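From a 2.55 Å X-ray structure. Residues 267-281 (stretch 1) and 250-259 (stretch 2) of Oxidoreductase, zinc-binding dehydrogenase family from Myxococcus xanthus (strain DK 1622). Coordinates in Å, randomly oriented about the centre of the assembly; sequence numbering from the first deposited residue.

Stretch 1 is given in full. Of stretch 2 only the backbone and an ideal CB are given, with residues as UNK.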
# COMPACT_ATOMS: atom_id res chain seq x y z
N GLN A 267 8.52 -10.81 -7.97
CA GLN A 267 8.39 -10.67 -9.41
C GLN A 267 7.29 -9.68 -9.77
O GLN A 267 7.41 -8.93 -10.75
CB GLN A 267 8.11 -12.03 -10.05
CG GLN A 267 9.29 -12.99 -10.00
CD GLN A 267 10.43 -12.55 -10.89
OE1 GLN A 267 10.46 -12.85 -12.08
NE2 GLN A 267 11.39 -11.82 -10.31
N THR A 268 6.19 -9.67 -9.01
CA THR A 268 5.12 -8.72 -9.25
C THR A 268 5.65 -7.29 -9.27
O THR A 268 5.38 -6.52 -10.20
CB THR A 268 4.02 -8.87 -8.19
OG1 THR A 268 3.38 -10.14 -8.34
CG2 THR A 268 2.97 -7.76 -8.32
N LEU A 269 6.42 -6.92 -8.24
CA LEU A 269 6.98 -5.58 -8.18
C LEU A 269 7.77 -5.25 -9.44
O LEU A 269 7.52 -4.24 -10.10
CB LEU A 269 7.87 -5.45 -6.94
CG LEU A 269 7.17 -5.50 -5.58
CD1 LEU A 269 8.20 -5.59 -4.47
CD2 LEU A 269 6.28 -4.28 -5.39
N LYS A 270 8.74 -6.11 -9.78
CA LYS A 270 9.54 -5.89 -10.98
C LYS A 270 8.68 -5.78 -12.23
O LYS A 270 9.12 -5.20 -13.23
CB LYS A 270 10.55 -7.03 -11.15
CG LYS A 270 11.52 -7.16 -9.99
CD LYS A 270 12.29 -8.46 -10.06
CE LYS A 270 13.20 -8.63 -8.86
NZ LYS A 270 13.87 -9.96 -8.84
N SER A 271 7.46 -6.30 -12.19
CA SER A 271 6.55 -6.27 -13.32
C SER A 271 5.71 -4.99 -13.37
O SER A 271 4.93 -4.82 -14.31
CB SER A 271 5.62 -7.49 -13.28
OG SER A 271 4.80 -7.55 -14.43
N MET A 272 5.86 -4.10 -12.39
CA MET A 272 5.03 -2.90 -12.31
C MET A 272 5.63 -1.76 -13.11
O MET A 272 6.85 -1.54 -13.08
CB MET A 272 4.86 -2.46 -10.85
CG MET A 272 4.24 -3.51 -9.95
SD MET A 272 2.65 -4.11 -10.54
CE MET A 272 1.65 -2.63 -10.42
N ALA A 273 4.77 -1.03 -13.81
CA ALA A 273 5.18 0.18 -14.50
C ALA A 273 5.33 1.33 -13.50
O ALA A 273 4.82 1.26 -12.38
CB ALA A 273 4.16 0.54 -15.57
N PRO A 274 6.04 2.39 -13.88
CA PRO A 274 6.20 3.53 -12.97
C PRO A 274 4.86 4.04 -12.46
O PRO A 274 3.91 4.22 -13.23
CB PRO A 274 6.92 4.57 -13.83
CG PRO A 274 7.65 3.77 -14.85
CD PRO A 274 6.78 2.59 -15.14
N GLY A 275 4.78 4.27 -11.16
CA GLY A 275 3.55 4.73 -10.55
C GLY A 275 2.48 3.67 -10.40
O GLY A 275 1.36 3.99 -10.00
N GLY A 276 2.79 2.41 -10.71
CA GLY A 276 1.82 1.35 -10.58
C GLY A 276 1.48 1.07 -9.13
O GLY A 276 2.19 1.45 -8.20
N ARG A 277 0.37 0.37 -8.93
CA ARG A 277 -0.14 0.07 -7.60
C ARG A 277 -0.44 -1.42 -7.49
O ARG A 277 -1.09 -1.99 -8.37
CB ARG A 277 -1.39 0.90 -7.29
CG ARG A 277 -2.52 0.72 -8.30
CD ARG A 277 -3.55 1.83 -8.16
NE ARG A 277 -4.71 1.60 -9.01
CZ ARG A 277 -4.77 1.88 -10.31
NH1 ARG A 277 -3.72 2.40 -10.93
NH2 ARG A 277 -5.87 1.63 -11.00
N VAL A 278 0.03 -2.04 -6.41
CA VAL A 278 -0.18 -3.46 -6.14
C VAL A 278 -1.22 -3.57 -5.04
O VAL A 278 -1.03 -3.04 -3.94
CB VAL A 278 1.13 -4.15 -5.74
CG1 VAL A 278 0.88 -5.62 -5.41
CG2 VAL A 278 2.15 -4.03 -6.86
N VAL A 279 -2.31 -4.27 -5.32
CA VAL A 279 -3.38 -4.49 -4.36
C VAL A 279 -3.21 -5.89 -3.79
O VAL A 279 -3.45 -6.88 -4.48
CB VAL A 279 -4.76 -4.30 -5.00
CG1 VAL A 279 -5.84 -4.34 -3.92
CG2 VAL A 279 -4.82 -2.99 -5.77
N VAL A 280 -2.78 -5.97 -2.54
CA VAL A 280 -2.49 -7.25 -1.90
C VAL A 280 -3.74 -7.73 -1.17
O VAL A 280 -4.28 -7.01 -0.32
CB VAL A 280 -1.30 -7.13 -0.93
CG1 VAL A 280 -0.91 -8.50 -0.40
CG2 VAL A 280 -0.12 -6.46 -1.62
N VAL A 281 -4.18 -8.94 -1.49
CA VAL A 281 -5.34 -9.53 -0.82
C VAL A 281 -5.07 -10.91 -0.25
O VAL A 281 -5.82 -11.37 0.63
CB VAL A 281 -6.55 -9.58 -1.79
CG1 VAL A 281 -6.25 -10.46 -2.99
CG2 VAL A 281 -7.81 -10.04 -1.07
N UNK A 250 7.48 -3.85 -22.80
CA UNK A 250 8.46 -3.32 -21.87
C UNK A 250 7.97 -2.20 -20.99
O UNK A 250 8.78 -1.59 -20.28
CB UNK A 250 9.68 -2.83 -22.65
N UNK A 251 6.66 -1.92 -20.98
CA UNK A 251 6.13 -0.82 -20.19
C UNK A 251 5.77 -1.23 -18.77
O UNK A 251 5.86 -0.40 -17.86
CB UNK A 251 4.90 -0.23 -20.88
N UNK A 252 5.37 -2.48 -18.56
CA UNK A 252 4.88 -2.91 -17.27
C UNK A 252 3.36 -2.82 -17.20
O UNK A 252 2.67 -2.56 -18.19
CB UNK A 252 5.51 -2.07 -16.16
N UNK A 253 2.84 -3.06 -16.00
CA UNK A 253 1.41 -3.02 -15.76
C UNK A 253 1.08 -1.82 -14.89
O UNK A 253 1.92 -1.30 -14.14
CB UNK A 253 0.93 -4.32 -15.11
N UNK A 254 -0.17 -1.36 -15.00
CA UNK A 254 -0.63 -0.23 -14.20
C UNK A 254 -1.00 -0.66 -12.79
O UNK A 254 -0.69 0.05 -11.82
CB UNK A 254 -1.83 0.44 -14.87
N UNK A 255 -1.65 -1.81 -12.65
CA UNK A 255 -2.09 -2.32 -11.35
C UNK A 255 -1.89 -3.83 -11.34
O UNK A 255 -1.94 -4.49 -12.38
CB UNK A 255 -3.55 -1.96 -11.07
N UNK A 256 -1.68 -4.37 -10.14
CA UNK A 256 -1.49 -5.81 -9.96
C UNK A 256 -2.36 -6.28 -8.80
O UNK A 256 -2.40 -5.65 -7.74
CB UNK A 256 -0.02 -6.15 -9.71
N UNK A 257 -3.05 -7.40 -9.01
CA UNK A 257 -3.87 -8.03 -7.99
C UNK A 257 -3.07 -9.21 -7.45
O UNK A 257 -2.99 -10.27 -8.08
CB UNK A 257 -5.23 -8.47 -8.54
N UNK A 258 -2.46 -9.03 -6.28
CA UNK A 258 -1.57 -10.03 -5.70
C UNK A 258 -2.39 -10.94 -4.78
O UNK A 258 -2.60 -10.63 -3.61
CB UNK A 258 -0.42 -9.37 -4.94
N UNK A 259 -2.84 -12.07 -5.33
CA UNK A 259 -3.58 -13.05 -4.55
C UNK A 259 -2.65 -14.06 -3.90
O UNK A 259 -2.85 -14.44 -2.74
CB UNK A 259 -4.60 -13.77 -5.43

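Position 250 lies out of reach of stretch 1, so only its backbone speaks: a phi of 68° favours glycine, though asparagine or aspartate can tolerate it. The residue is Gly250. At 251 the CA-to-CB bond runs sideways, and an ideal CB is 5.4 Å from the CB of Ala273; many side chains would do. The deposited one is Ala251, whose carbonyl makes the closer approach, its O lying 3.0 Å from Ala273 CB.

Position 252 is far stricter. An ideal CB would point toward stretch 1 and lie 2.7 Å from Ala273 N, a clash, and phi/psi of 95/-173° would also jam it against the preceding carbonyl. Both arguments call for Gly252, whose bare CA packs 3.5 Å from Ser271 O.

At 253 the backbone is held twice along one edge: its N donates to Ser271 O (3.2 Å), and its O accepts from Ala273 N (2.9 Å). The CB points sideways, 4.9 Å from Met272 SD, leaving room for a medium apolar side chain such as valine, isoleucine or leucine. Val253 fits, its CG2 reaching 3.4 Å from Met272 SD.

Position 254 points away from stretch 1, and the chain turns a corner here, so polar residues are plausible; Arg277 NH1, 4.8 Å from the ideal CB, could favour an acid without requiring one. Asp254 is found, but its direct bond to stretch 1 is made by the backbone, from Arg277 N to Asp254 O (3.1 Å).

Positions 255 to 258 pair in parallel with stretch 1, and their side chains alternate between the faces of the sheet. Position 255 shares a face with Arg277 and Val279, where the aliphatic part of the arginine and a valine methyl suit a beta-branched residue. Val255 supplies it: its CG2 lies 3.8 Å from Arg277 CG and 4.1 Å from Val279 CG2, while its CB sits over one face of the guanidinium.

Position 256 turns to the face of Val278 and is crowded: its ideal CB is 3.5 Å from Met272 SD and 3.7 Å from Thr268 CG2. A small residue, alanine above all, suits such a site. Ala256 fills it with one methyl, while its N donates to Arg277 O (3.0 Å) and its O accepts from Val279 N (2.8 Å).

Position 257 returns to the face of Val279, with its ideal CB 4.7 Å from Val279 O and few constraints from stretch 1; beta-branched residues suit the extended backbone. Val257 is the residue, lying beside Val279 in the pairing on the face they share, while its side chain makes no close contact with stretch 1.

At 258, on the face of Val278 and Val280, the CB lies 4.0 Å from Val278 CG1, suggesting an apolar residue, yet the hydroxyl of Thr268 lies farther along and could engage a longer polar chain. Glu258 serves both: its CB packs on the valine, and its OE1 hydrogen-bonds Thr268 OG1 at 2.8 Å.

Position 259 points away, but Val281 CG1 is 4.4 Å from the ideal CB, so an aliphatic residue could still touch it. Ile259 does, with CG1 3.8 Å from Val281 CG1.

Stretch 2 250-259: GAGVDVAVEI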
# COMPACT_ATOMS: atom_id res chain seq x y z
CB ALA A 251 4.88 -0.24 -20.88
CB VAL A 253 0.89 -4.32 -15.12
CG1 VAL A 253 1.07 -5.50 -16.07
CG2 VAL A 253 1.60 -4.59 -13.79
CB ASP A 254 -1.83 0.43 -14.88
CG ASP A 254 -1.50 0.95 -16.27
OD1 ASP A 254 -1.65 0.19 -17.24
OD2 ASP A 254 -1.09 2.13 -16.38
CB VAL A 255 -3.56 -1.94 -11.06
CG1 VAL A 255 -4.47 -2.44 -12.17
CG2 VAL A 255 -4.01 -2.49 -9.71
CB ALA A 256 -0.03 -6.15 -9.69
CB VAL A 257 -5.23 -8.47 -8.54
CG1 VAL A 257 -6.06 -9.14 -7.45
CG2 VAL A 257 -5.97 -7.28 -9.13
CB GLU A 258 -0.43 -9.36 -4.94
CG GLU A 258 0.54 -10.34 -4.29
CD GLU A 258 1.21 -11.27 -5.29
OE1 GLU A 258 2.27 -10.90 -5.83
OE2 GLU A 258 0.66 -12.36 -5.55
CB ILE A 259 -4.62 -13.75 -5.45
CG1 ILE A 259 -5.62 -12.74 -6.00
CG2 ILE A 259 -5.34 -14.85 -4.67
CD1 ILE A 259 -6.54 -13.30 -7.07
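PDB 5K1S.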